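Local coordinates for transcription regulator AmtR (Mycobacterium smegmatis, PDB 5E57), which probably binds DNA as a TetR-family transcription regulator, acting in nitrogen regulation in this mycobacterium, at residues E66-E69 with L70-L74; A125-R128 with S129-S133; V168-P171 with E172-W175; L151-R154 with L155-V159; V38-R41 with Q42-Y46. All blocks are in the same frame, centred on the assembly; numbering follows the deposited sequence.

Contact 1 of 5, residues E66-E69 with L70-L74; sequences EPLE and LAHGL
Leu68 lays its CD1 methyl over one face of the His72 imidazole, one helical turn further on. The methyl carbon CD1 of Leu68 sits 4.0 Å from the ring centroid of His72, 21° off the ring normal and displaced toward the CE1–NE2 rim, which makes it a CH-pi contact. CG of Leu68 also closes on the ring, 3.8 Å from CE1 of His72. Its CG stands anti to the backbone N (chi1 -166°), which carries the branch toward the next turn and onto the imidazole. Beneath the pair the main chain is bonded in the regular i to i+4 pattern: the amide N of His72 donates to O of Leu68 at 2.9 Å, and Leu70, Ala71 and Gly73 repeat the bond to Glu66, Pro67 and Glu69. The nitrogen of Gly73 lies 3.1 Å from O of Glu69, and that bond is nearly straight (169°). Around this turn, helix 118-142 packs on the Leu68, Ala71 and His72 side, with Glu126 reaching both Leu68 and His72. Helix 82-98 meets Pro67 and Leu70, and an acetate ion lies near Pro67. Apolar and aromatic contact therefore joins these two side chains, whereas directional polar bonding between the segments is carried by the backbone; proximity to Glu126 would probably help a positive charge on the imidazole.

Contact 2 of 5, residues A125-R128 with S129-S133; sequences AELR and SAYRS
The Tyr131 ring meets Leu127 at its edge, where CG of Leu127 lies in the ring plane and the leucine CD1 is 3.9 Å from CE2 of Tyr131. O of Leu127 approaches the same edge, 3.3 Å from CD2 of Tyr131. The other flat groups are two guanidinium groups whose planes are 55° apart: CZ of Arg128 lies in the plane of the Arg132 group, at its edge, and NH2 of Arg128 is 3.4 Å from NH2 of Arg132. Carboxylates on both groups probably offset the like charges: Arg132 forms a salt bridge with Asp149, while Arg128 pairs with Asp150 and, across the dimer interface, with Asp166 of the second subunit. Arg128 is extended from CG to NE, whereas Arg132 bends at its third torsion (-58°), which brings the two ends together. All of this runs along one helix, 118-142, in the all-helical TetR-type fold; its main chain is held by i to i+4 bonds such as N of Tyr131 to O of Leu127, 2.9 Å. The hydroxyl of Tyr131 is hydrogen-bonded to Asp92 of helix 82-98, and Arg128 and Tyr131 both pack on helix 151-165, against Phe153 and Val156 respectively.

Contact 3 of 5, residues V168-P171 with E172-W175; sequences VVPP and EQPW
Val169 and Gln173 meet at a slant across the bend of the chain, CG1 of the valine lying 3.8 Å from CB of the glutamine and almost as near its CG. Both branches are set by the first torsion: CG1 of Val169 and CG of Gln173 each stand opposite their own backbone N (176° and -179°), and the glutamine then folds at its second torsion, turning the amide away from the line of CB and CG. On the outer side of the bend, Glu172 doubles back beside Pro171, the two side chains pointing the same way. The carboxylate of Glu172 rests against proline carbons, with OE2 of Glu172 3.3 Å from CB of Pro170 and 3.6 Å from CD of Pro171. Further along, CD of Pro174 packs 3.6 Å from O of Pro171, and the same carbonyl approaches the indole edge of Trp175 near the ring plane. A single backbone hydrogen bond spans the segments: N of Gln173 donates to O of Pro170 at 3.0 Å, from well above the carbonyl plane. Val169 also touches Arg163, and Gln173 touches Ser162, both on helix 151-165, whereas Pro174 and Trp175 pack on helix 82-98. This is a type I beta turn from Pro170 to Gln173, proline-rich and largely at the surface, which leads the connection from helix 151-165 into helix 173-183.

Contact 4 of 5, residues L151-R154 with L155-V159; sequences LPFR and LVESV
Residues 151-159 form continuous helix, with i to i+4 bonds from N of Leu155 to O of Leu151 (2.8 Å), from Val156 to Pro152 and from Glu157 to Phe153, while the bond from Ser158 to Arg154 is weak. Against this frame Glu157 passes over the Phe153 ring: its CG lies above one face, offset toward the rim, and OE2 of Glu157 is 3.3 Å from CZ of Phe153, with the carboxylate turned 37° from the ring. CG of Phe153 is anti to the backbone N (chi1 176°), which swings the ring toward the next turn, beneath the acid. CE2 of Phe153 lies 3.5 Å above one face of the Arg154 guanidinium. That group and the carboxylate of Glu157 do not pair directly, NH1 of Arg154 being 4.2 Å from OE1 of Glu157. A water in plane at the guanidinium edge joins them, accepting from NH1 of Arg154 at 2.8 Å and donating to OE1 of Glu157 at 2.7 Å. Ser158 turns its hydroxyl back to O of Leu155, at 2.7 Å. Leu155 packs on Leu155 of the second subunit. Stronger partners lie beyond the segments: Glu157 forms a salt bridge with Arg124, and Arg154 with Asp150 and with Asp165 of the second subunit. The two aspartates would probably balance Arg154, and Arg124 would help to keep Glu157 charged, although a bound acetate beside Glu157 leaves its ionisation less certain.

Contact 5 of 5, residues V38-R41 with Q42-Y46; sequences VGVR and QASLY
One carbonyl oxygen, O of Arg41, takes three donors from the following helix. The hydroxyl of Ser44 donates to it at only 2.5 Å, in the carbonyl plane and on a lone pair. N of Leu45 adds a longer bond of 3.3 Å to O of Arg41, arriving nearly along the C=O axis, while N of Ser44 makes a weak third. OG of Ser44 is directed back at the start of the helix by its first torsion of 66°, which sets it between its own N and carbonyl carbon. There it also meets Val40, whose CB is 3.3 Å from OG of Ser44. A water adds to this cluster, accepting from N of Arg41 at 2.8 Å and donating to OG of Ser44. Arg41 occupies the N-cap position of helix 42-45 in the predicted helix-turn-helix of this TetR-family protein; Gly39, with positive phi, is the C-prime residue of the Schellman motif that ends helix 31-38. The segment thus links the two helices of that motif, consistent with a part in DNA binding. The Arg41 side chain folds over the first turn, bent at its third torsion (-66°), with CB of Ser44 over one guanidinium face, 4.0 Å from NH2 of Arg41, and CB of Ala43 at its edge. Gln42 hydrogen-bonds to Thr31, and Leu45 packs on Ile34 and Ala35, all three on helix 31-38.

How the contacts relate
Along the chain the order is contacts 5, 1, 2, 4 and 3. Contact 5 stands apart in the predicted helix-turn-helix, its centre about 35 Å from that of contact 1 and farther from the others. The remaining four belong to the helical body. Contacts 1 and 2, with centres about 10 Å apart, bring helix 65-75 against helix 118-142, where Ala71 meets Ala130. Contact 2 touches contact 4, about 12 Å away between centres, through helix 151-165. Contact 3 follows on the loop into helix 173-183, its centre about 14 Å from that of contact 4. Contacts 2 and 4 reach the second subunit, so this part of the dimer interface lies far from the probable DNA-binding end.

Contact 1 of 5, residues E66-E69 with L70-L74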
loop_
_atom_site.group_PDB
_atom_site.type_symbol
_atom_site.label_atom_id
_atom_site.label_comp_id
_atom_site.label_asym_id
_atom_site.label_seq_id
_atom_site.Cartn_x
_atom_site.Cartn_y
_atom_site.Cartn_z
ATOM N N GLU A 66 -15.035 -3.250 -12.211
ATOM C CA GLU A 66 -15.945 -2.125 -12.138
ATOM C C GLU A 66 -15.261 -0.784 -11.992
ATOM O O GLU A 66 -15.671 0.147 -12.615
ATOM C CB GLU A 66 -16.971 -2.364 -11.034
ATOM C CG GLU A 66 -17.899 -3.505 -11.400
ATOM C CD GLU A 66 -18.914 -3.808 -10.306
ATOM O OE1 GLU A 66 -18.729 -3.438 -9.122
ATOM O OE2 GLU A 66 -19.888 -4.438 -10.630
ATOM N N PRO A 67 -14.198 -0.676 -11.188
ATOM C CA PRO A 67 -13.481 0.600 -11.213
ATOM C C PRO A 67 -12.921 0.937 -12.606
ATOM O O PRO A 67 -12.873 2.106 -13.003
ATOM C CB PRO A 67 -12.341 0.382 -10.213
ATOM C CG PRO A 67 -12.876 -0.595 -9.247
ATOM C CD PRO A 67 -13.796 -1.490 -10.029
ATOM N N LEU A 68 -12.539 -0.080 -13.351
ATOM C CA LEU A 68 -12.003 0.150 -14.665
ATOM C C LEU A 68 -13.095 0.552 -15.655
ATOM O O LEU A 68 -12.835 1.369 -16.529
ATOM C CB LEU A 68 -11.200 -1.043 -15.127
ATOM C CG LEU A 68 -10.285 -0.913 -16.317
ATOM C CD1 LEU A 68 -9.386 0.316 -16.259
ATOM C CD2 LEU A 68 -9.434 -2.181 -16.379
ATOM N N GLU A 69 -14.305 0.016 -15.514
ATOM C CA GLU A 69 -15.416 0.470 -16.331
ATOM C C GLU A 69 -15.640 1.941 -16.108
ATOM O O GLU A 69 -15.708 2.717 -17.083
ATOM C CB GLU A 69 -16.684 -0.305 -16.009
ATOM C CG GLU A 69 -16.552 -1.775 -16.402
ATOM C CD GLU A 69 -17.645 -2.617 -15.721
ATOM O OE1 GLU A 69 -18.344 -2.117 -14.806
ATOM O OE2 GLU A 69 -17.815 -3.780 -16.053
ATOM N N LEU A 70 -15.672 2.345 -14.830
ATOM C CA LEU A 70 -15.813 3.760 -14.453
ATOM C C LEU A 70 -14.696 4.672 -14.997
ATOM O O LEU A 70 -14.953 5.713 -15.632
ATOM C CB LEU A 70 -15.916 3.919 -12.939
ATOM C CG LEU A 70 -16.055 5.351 -12.466
ATOM C CD1 LEU A 70 -17.264 6.053 -13.122
ATOM C CD2 LEU A 70 -16.199 5.447 -10.945
ATOM N N ALA A 71 -13.475 4.245 -14.799
ATOM C CA ALA A 71 -12.330 5.015 -15.229
ATOM C C ALA A 71 -12.363 5.201 -16.719
ATOM O O ALA A 71 -12.030 6.289 -17.199
ATOM C CB ALA A 71 -11.055 4.302 -14.890
ATOM N N HIS A 72 -12.684 4.132 -17.442
ATOM C CA HIS A 72 -12.733 4.242 -18.915
ATOM C C HIS A 72 -13.748 5.227 -19.384
ATOM O O HIS A 72 -13.457 6.021 -20.239
ATOM C CB HIS A 72 -12.934 2.857 -19.561
ATOM C CG HIS A 72 -11.652 2.089 -19.743
ATOM N ND1 HIS A 72 -11.592 0.713 -19.688
ATOM C CD2 HIS A 72 -10.376 2.506 -19.943
ATOM C CE1 HIS A 72 -10.344 0.315 -19.912
ATOM N NE2 HIS A 72 -9.585 1.385 -20.022
ATOM N N GLY A 73 -14.956 5.202 -18.819
ATOM C CA GLY A 73 -15.980 6.191 -19.129
ATOM C C GLY A 73 -15.604 7.630 -18.822
ATOM O O GLY A 73 -15.923 8.539 -19.573
ATOM N N LEU A 74 -14.921 7.844 -17.702
ATOM C CA LEU A 74 -14.514 9.161 -17.261
ATOM C C LEU A 74 -13.479 9.733 -18.215
ATOM O O LEU A 74 -13.467 10.929 -18.498
ATOM C CB LEU A 74 -13.943 9.103 -15.794
ATOM C CG LEU A 74 -14.934 8.768 -14.666
ATOM C CD1 LEU A 74 -14.318 8.520 -13.309
ATOM C CD2 LEU A 74 -15.901 9.864 -14.444
#

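Contact 2 of 5, residues A125-R128 with S129-S133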
loop_
_atom_site.group_PDB
_atom_site.type_symbol
_atom_site.label_atom_id
_atom_site.label_comp_id
_atom_site.label_asym_id
_atom_site.label_seq_id
_atom_site.Cartn_x
_atom_site.Cartn_y
_atom_site.Cartn_z
ATOM N N ALA A 125 -2.812 -2.590 -14.449
ATOM C CA ALA A 125 -1.970 -1.532 -15.018
ATOM C C ALA A 125 -2.759 -0.480 -15.867
ATOM O O ALA A 125 -2.446 0.682 -15.843
ATOM C CB ALA A 125 -0.761 -2.123 -15.782
ATOM N N GLU A 126 -3.799 -0.895 -16.568
ATOM C CA GLU A 126 -4.731 0.033 -17.275
ATOM C C GLU A 126 -5.517 0.920 -16.308
ATOM O O GLU A 126 -5.816 2.107 -16.579
ATOM C CB GLU A 126 -5.796 -0.761 -18.054
ATOM C CG GLU A 126 -5.516 -1.000 -19.506
ATOM C CD GLU A 126 -6.537 -1.964 -20.147
ATOM O OE1 GLU A 126 -7.773 -1.813 -19.960
ATOM O OE2 GLU A 126 -6.093 -2.894 -20.839
ATOM N N LEU A 127 -5.868 0.362 -15.159
ATOM C CA LEU A 127 -6.527 1.194 -14.149
ATOM C C LEU A 127 -5.576 2.258 -13.687
ATOM O O LEU A 127 -5.923 3.499 -13.596
ATOM C CB LEU A 127 -6.978 0.357 -12.971
ATOM C CG LEU A 127 -7.769 1.110 -11.923
ATOM C CD1 LEU A 127 -8.967 1.850 -12.491
ATOM C CD2 LEU A 127 -8.187 0.163 -10.814
ATOM N N ARG A 128 -4.355 1.783 -13.409
ATOM C CA ARG A 128 -3.289 2.681 -12.985
ATOM C C ARG A 128 -3.024 3.769 -14.006
ATOM O O ARG A 128 -2.828 4.955 -13.656
ATOM C CB ARG A 128 -2.022 1.898 -12.654
ATOM C CG ARG A 128 -0.828 2.729 -12.253
ATOM C CD ARG A 128 0.429 1.918 -12.084
ATOM N NE ARG A 128 1.569 2.721 -11.652
ATOM C CZ ARG A 128 2.856 2.339 -11.781
ATOM N NH1 ARG A 128 3.174 1.160 -12.235
ATOM N NH2 ARG A 128 3.822 3.081 -11.319
ATOM N N SER A 129 -3.047 3.376 -15.271
ATOM C CA SER A 129 -2.763 4.308 -16.344
ATOM C C SER A 129 -3.924 5.297 -16.472
ATOM O O SER A 129 -3.702 6.502 -16.776
ATOM C CB SER A 129 -2.507 3.523 -17.651
ATOM O OG SER A 129 -2.486 4.407 -18.753
ATOM N N ALA A 130 -5.165 4.842 -16.213
ATOM C CA ALA A 130 -6.255 5.747 -16.275
ATOM C C ALA A 130 -6.139 6.793 -15.198
ATOM O O ALA A 130 -6.406 7.957 -15.418
ATOM C CB ALA A 130 -7.569 5.022 -16.167
ATOM N N TYR A 131 -5.801 6.378 -13.990
ATOM C CA TYR A 131 -5.610 7.322 -12.913
ATOM C C TYR A 131 -4.568 8.332 -13.251
ATOM O O TYR A 131 -4.735 9.520 -12.991
ATOM C CB TYR A 131 -5.177 6.595 -11.611
ATOM C CG TYR A 131 -6.303 6.115 -10.700
ATOM C CD1 TYR A 131 -6.838 6.944 -9.745
ATOM C CD2 TYR A 131 -6.742 4.786 -10.718
ATOM C CE1 TYR A 131 -7.816 6.507 -8.865
ATOM C CE2 TYR A 131 -7.714 4.352 -9.845
ATOM C CZ TYR A 131 -8.256 5.219 -8.920
ATOM O OH TYR A 131 -9.257 4.753 -8.041
ATOM N N ARG A 132 -3.437 7.864 -13.793
ATOM C CA ARG A 132 -2.341 8.775 -14.031
ATOM C C ARG A 132 -2.720 9.856 -15.090
ATOM O O ARG A 132 -2.294 11.036 -14.961
ATOM C CB ARG A 132 -1.099 7.966 -14.481
ATOM C CG ARG A 132 0.116 8.816 -14.697
ATOM C CD ARG A 132 1.213 8.136 -15.478
ATOM N NE ARG A 132 1.610 6.911 -14.770
ATOM C CZ ARG A 132 2.449 6.841 -13.726
ATOM N NH1 ARG A 132 3.039 7.926 -13.217
ATOM N NH2 ARG A 132 2.713 5.647 -13.193
ATOM N N SER A 133 -3.474 9.443 -16.123
ATOM C CA SER A 133 -3.995 10.384 -17.104
ATOM C C SER A 133 -4.883 11.398 -16.475
ATOM O O SER A 133 -4.680 12.551 -16.718
ATOM C CB SER A 133 -4.809 9.711 -18.227
ATOM O OG SER A 133 -3.999 8.765 -18.895
#

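Contact 3 of 5, residues V168-P171 with E172-W175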
loop_
_atom_site.group_PDB
_atom_site.type_symbol
_atom_site.label_atom_id
_atom_site.label_comp_id
_atom_site.label_asym_id
_atom_site.label_seq_id
_atom_site.Cartn_x
_atom_site.Cartn_y
_atom_site.Cartn_z
ATOM N N VAL A 168 -11.705 -1.747 12.417
ATOM C CA VAL A 168 -12.750 -0.838 11.910
ATOM C C VAL A 168 -12.119 0.239 11.017
ATOM O O VAL A 168 -11.472 1.207 11.486
ATOM C CB VAL A 168 -13.548 -0.120 13.048
ATOM N N VAL A 169 -12.325 0.082 9.719
ATOM C CA VAL A 169 -12.041 1.198 8.811
ATOM C C VAL A 169 -13.328 2.106 8.709
ATOM O O VAL A 169 -14.364 1.674 8.165
ATOM C CB VAL A 169 -11.500 0.650 7.461
ATOM C CG1 VAL A 169 -11.298 1.772 6.453
ATOM C CG2 VAL A 169 -10.168 -0.109 7.725
ATOM N N PRO A 170 -13.242 3.366 9.165
ATOM C CA PRO A 170 -14.415 4.293 9.166
ATOM C C PRO A 170 -15.067 4.477 7.779
ATOM O O PRO A 170 -14.367 4.394 6.748
ATOM C CB PRO A 170 -13.827 5.604 9.673
ATOM C CG PRO A 170 -12.354 5.526 9.343
ATOM C CD PRO A 170 -11.971 4.069 9.399
ATOM N N PRO A 171 -16.399 4.707 7.740
ATOM C CA PRO A 171 -16.978 4.867 6.425
ATOM C C PRO A 171 -16.582 6.143 5.790
ATOM O O PRO A 171 -16.869 6.325 4.623
ATOM C CB PRO A 171 -18.523 4.795 6.659
ATOM C CG PRO A 171 -18.712 4.410 8.094
ATOM C CD PRO A 171 -17.413 4.696 8.818
ATOM N N GLU A 172 -15.900 7.040 6.484
ATOM C CA GLU A 172 -15.464 8.265 5.834
ATOM C C GLU A 172 -14.158 8.008 5.081
ATOM O O GLU A 172 -13.659 8.850 4.323
ATOM C CB GLU A 172 -15.328 9.468 6.792
ATOM C CG GLU A 172 -15.156 9.157 8.270
ATOM C CD GLU A 172 -16.432 8.607 8.967
ATOM O OE1 GLU A 172 -17.597 8.928 8.573
ATOM O OE2 GLU A 172 -16.240 7.856 9.934
ATOM N N GLN A 173 -13.595 6.823 5.227
ATOM C CA GLN A 173 -12.230 6.682 4.731
ATOM C C GLN A 173 -12.065 6.983 3.226
ATOM O O GLN A 173 -11.075 7.603 2.808
ATOM C CB GLN A 173 -11.730 5.280 5.013
ATOM C CG GLN A 173 -10.295 5.036 4.552
ATOM C CD GLN A 173 -9.308 5.746 5.395
ATOM O OE1 GLN A 173 -9.673 6.582 6.234
ATOM N NE2 GLN A 173 -8.017 5.410 5.214
ATOM N N PRO A 174 -12.985 6.495 2.400
ATOM C CA PRO A 174 -12.841 6.881 0.987
ATOM C C PRO A 174 -12.759 8.382 0.752
ATOM O O PRO A 174 -12.016 8.812 -0.118
ATOM C CB PRO A 174 -14.101 6.328 0.350
ATOM C CG PRO A 174 -14.496 5.156 1.192
ATOM C CD PRO A 174 -14.063 5.518 2.601
ATOM N N TRP A 175 -13.525 9.175 1.517
ATOM C CA TRP A 175 -13.586 10.603 1.335
ATOM C C TRP A 175 -12.343 11.256 1.764
ATOM O O TRP A 175 -11.944 12.274 1.194
ATOM C CB TRP A 175 -14.842 11.228 2.007
ATOM C CG TRP A 175 -16.126 10.606 1.491
ATOM C CD1 TRP A 175 -16.742 9.457 1.973
ATOM C CD2 TRP A 175 -16.894 11.012 0.357
ATOM N NE1 TRP A 175 -17.883 9.171 1.215
ATOM C CE2 TRP A 175 -18.008 10.127 0.246
ATOM C CE3 TRP A 175 -16.817 12.085 -0.521
ATOM C CZ2 TRP A 175 -18.977 10.257 -0.784
ATOM C CZ3 TRP A 175 -17.775 12.205 -1.523
ATOM C CH2 TRP A 175 -18.824 11.310 -1.652
#

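Contact 4 of 5, residues L151-R154 with L155-V159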
loop_
_atom_site.group_PDB
_atom_site.type_symbol
_atom_site.label_atom_id
_atom_site.label_comp_id
_atom_site.label_asym_id
_atom_site.label_seq_id
_atom_site.Cartn_x
_atom_site.Cartn_y
_atom_site.Cartn_z
ATOM N N LEU A 151 0.324 9.216 -7.417
ATOM C CA LEU A 151 -0.009 9.189 -6.033
ATOM C C LEU A 151 -1.504 9.004 -5.754
ATOM O O LEU A 151 -1.842 8.320 -4.803
ATOM C CB LEU A 151 0.587 10.366 -5.288
ATOM C CG LEU A 151 2.128 10.424 -5.422
ATOM C CD1 LEU A 151 2.606 11.599 -4.627
ATOM C CD2 LEU A 151 2.829 9.159 -4.954
ATOM N N PRO A 152 -2.394 9.470 -6.624
ATOM C CA PRO A 152 -3.805 9.184 -6.282
ATOM C C PRO A 152 -4.136 7.717 -6.356
ATOM O O PRO A 152 -4.903 7.182 -5.494
ATOM C CB PRO A 152 -4.583 9.935 -7.357
ATOM C CG PRO A 152 -3.737 11.105 -7.608
ATOM C CD PRO A 152 -2.325 10.541 -7.628
ATOM N N PHE A 153 -3.509 7.033 -7.319
ATOM C CA PHE A 153 -3.643 5.547 -7.380
ATOM C C PHE A 153 -3.111 4.914 -6.119
ATOM O O PHE A 153 -3.754 4.045 -5.540
ATOM C CB PHE A 153 -2.944 4.998 -8.611
ATOM C CG PHE A 153 -2.933 3.508 -8.722
ATOM C CD1 PHE A 153 -4.050 2.820 -9.036
ATOM C CD2 PHE A 153 -1.717 2.800 -8.643
ATOM C CE1 PHE A 153 -4.009 1.428 -9.207
ATOM C CE2 PHE A 153 -1.677 1.435 -8.798
ATOM C CZ PHE A 153 -2.825 0.745 -9.081
ATOM N N ARG A 154 -1.957 5.315 -5.711
ATOM C CA ARG A 154 -1.337 4.724 -4.520
ATOM C C ARG A 154 -2.157 5.006 -3.252
ATOM O O ARG A 154 -2.302 4.117 -2.429
ATOM C CB ARG A 154 0.064 5.232 -4.364
ATOM C CG ARG A 154 0.987 4.938 -5.531
ATOM C CD ARG A 154 1.137 3.453 -5.736
ATOM N NE ARG A 154 1.801 3.117 -6.989
ATOM C CZ ARG A 154 1.847 1.893 -7.522
ATOM N NH1 ARG A 154 1.263 0.875 -6.955
ATOM N NH2 ARG A 154 2.446 1.694 -8.673
ATOM N N LEU A 155 -2.735 6.196 -3.136
ATOM C CA LEU A 155 -3.643 6.545 -2.023
ATOM C C LEU A 155 -4.871 5.704 -1.990
ATOM O O LEU A 155 -5.275 5.207 -0.929
ATOM C CB LEU A 155 -4.036 8.026 -2.022
ATOM C CG LEU A 155 -2.901 8.889 -1.526
ATOM C CD1 LEU A 155 -3.053 10.323 -1.980
ATOM C CD2 LEU A 155 -2.844 8.808 -0.018
ATOM N N VAL A 156 -5.412 5.383 -3.154
ATOM C CA VAL A 156 -6.581 4.490 -3.181
ATOM C C VAL A 156 -6.263 3.089 -2.737
ATOM O O VAL A 156 -7.035 2.461 -1.922
ATOM C CB VAL A 156 -7.192 4.424 -4.598
ATOM C CG1 VAL A 156 -8.190 3.304 -4.744
ATOM C CG2 VAL A 156 -7.766 5.763 -4.987
ATOM N N GLU A 157 -5.137 2.575 -3.232
ATOM C CA GLU A 157 -4.686 1.242 -2.859
ATOM C C GLU A 157 -4.249 1.179 -1.393
ATOM O O GLU A 157 -4.276 0.110 -0.790
ATOM C CB GLU A 157 -3.578 0.711 -3.847
ATOM C CG GLU A 157 -4.235 0.383 -5.225
ATOM C CD GLU A 157 -3.539 -0.707 -6.002
ATOM O OE1 GLU A 157 -2.339 -0.910 -5.731
ATOM O OE2 GLU A 157 -4.186 -1.321 -6.924
ATOM N N SER A 158 -3.927 2.318 -0.796
ATOM C CA SER A 158 -3.570 2.304 0.620
ATOM C C SER A 158 -4.690 1.832 1.511
ATOM O O SER A 158 -4.469 1.394 2.656
ATOM C CB SER A 158 -3.026 3.643 1.092
ATOM O OG SER A 158 -4.047 4.516 1.422
ATOM N N VAL A 159 -5.906 1.833 1.033
ATOM C CA VAL A 159 -7.008 1.340 1.926
ATOM C C VAL A 159 -6.828 -0.159 2.293
ATOM O O VAL A 159 -7.301 -0.623 3.348
ATOM C CB VAL A 159 -8.422 1.703 1.406
ATOM C CG1 VAL A 159 -8.496 3.153 0.991
ATOM C CG2 VAL A 159 -8.868 0.812 0.257
HETATM O O HOH W 1 -0.581 0.864 -4.837
#

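Contact 5 of 5, residues V38-R41 with Q42-Y46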
loop_
_atom_site.group_PDB
_atom_site.type_symbol
_atom_site.label_atom_id
_atom_site.label_comp_id
_atom_site.label_asym_id
_atom_site.label_seq_id
_atom_site.Cartn_x
_atom_site.Cartn_y
_atom_site.Cartn_z
ATOM N N VAL A 38 -16.717 -24.999 2.394
ATOM C CA VAL A 38 -18.053 -24.803 1.874
ATOM C C VAL A 38 -18.932 -26.041 2.098
ATOM O O VAL A 38 -20.115 -25.923 2.095
ATOM C CB VAL A 38 -18.085 -24.194 0.414
ATOM C CG1 VAL A 38 -16.708 -23.980 -0.198
ATOM C CG2 VAL A 38 -19.002 -24.932 -0.536
ATOM N N GLY A 39 -18.368 -27.224 2.304
ATOM C CA GLY A 39 -19.216 -28.421 2.489
ATOM C C GLY A 39 -19.696 -29.093 1.192
ATOM O O GLY A 39 -20.844 -29.496 1.066
ATOM N N VAL A 40 -18.803 -29.208 0.222
ATOM C CA VAL A 40 -19.067 -29.915 -1.018
ATOM C C VAL A 40 -17.870 -30.809 -1.311
ATOM O O VAL A 40 -16.791 -30.658 -0.749
ATOM C CB VAL A 40 -19.282 -28.991 -2.253
ATOM C CG1 VAL A 40 -20.490 -28.062 -2.119
ATOM C CG2 VAL A 40 -18.033 -28.186 -2.567
ATOM N N ARG A 41 -18.058 -31.744 -2.218
ATOM C CA ARG A 41 -16.985 -32.607 -2.579
ATOM C C ARG A 41 -15.948 -31.794 -3.384
ATOM O O ARG A 41 -16.309 -30.972 -4.230
ATOM C CB ARG A 41 -17.526 -33.792 -3.383
ATOM C CG ARG A 41 -18.438 -34.763 -2.614
ATOM C CD ARG A 41 -19.087 -35.774 -3.563
ATOM N NE ARG A 41 -20.037 -35.158 -4.515
ATOM C CZ ARG A 41 -19.791 -34.794 -5.782
ATOM N NH1 ARG A 41 -18.592 -34.934 -6.368
ATOM N NH2 ARG A 41 -20.772 -34.250 -6.483
ATOM N N GLN A 42 -14.669 -32.066 -3.158
ATOM C CA GLN A 42 -13.606 -31.399 -3.905
ATOM C C GLN A 42 -13.831 -31.452 -5.444
ATOM O O GLN A 42 -13.686 -30.469 -6.186
ATOM C CB GLN A 42 -12.282 -32.019 -3.471
ATOM C CG GLN A 42 -11.103 -31.333 -4.068
ATOM C CD GLN A 42 -9.823 -31.782 -3.449
ATOM O OE1 GLN A 42 -9.733 -32.845 -2.772
ATOM N NE2 GLN A 42 -8.802 -31.016 -3.692
ATOM N N ALA A 43 -14.281 -32.615 -5.913
ATOM C CA ALA A 43 -14.553 -32.842 -7.342
ATOM C C ALA A 43 -15.700 -31.954 -7.877
ATOM O O ALA A 43 -15.679 -31.555 -9.067
ATOM C CB ALA A 43 -14.861 -34.342 -7.575
ATOM N N SER A 44 -16.699 -31.637 -7.026
ATOM C CA SER A 44 -17.776 -30.749 -7.436
ATOM C C SER A 44 -17.220 -29.347 -7.647
ATOM O O SER A 44 -17.584 -28.609 -8.571
ATOM C CB SER A 44 -18.912 -30.723 -6.426
ATOM O OG SER A 44 -18.470 -30.135 -5.205
ATOM N N LEU A 45 -16.301 -28.978 -6.800
ATOM C CA LEU A 45 -15.690 -27.642 -6.919
ATOM C C LEU A 45 -15.069 -27.410 -8.306
ATOM O O LEU A 45 -15.238 -26.305 -8.855
ATOM C CB LEU A 45 -14.661 -27.458 -5.813
ATOM C CG LEU A 45 -13.922 -26.155 -5.680
ATOM C CD1 LEU A 45 -13.205 -26.165 -4.321
ATOM C CD2 LEU A 45 -12.919 -26.008 -6.776
ATOM N N TYR A 46 -14.464 -28.446 -8.915
ATOM C CA TYR A 46 -13.777 -28.241 -10.180
ATOM C C TYR A 46 -14.627 -27.869 -11.310
ATOM O O TYR A 46 -14.094 -27.384 -12.326
ATOM C CB TYR A 46 -12.849 -29.408 -10.604
ATOM C CG TYR A 46 -11.858 -29.750 -9.554
ATOM C CD1 TYR A 46 -11.172 -28.761 -8.892
ATOM C CD2 TYR A 46 -11.628 -31.049 -9.182
ATOM C CE1 TYR A 46 -10.286 -29.084 -7.894
ATOM C CE2 TYR A 46 -10.736 -31.375 -8.197
ATOM C CZ TYR A 46 -10.063 -30.397 -7.545
ATOM O OH TYR A 46 -9.140 -30.698 -6.536
HETATM O O HOH W 2 -20.620 -31.687 -3.353
#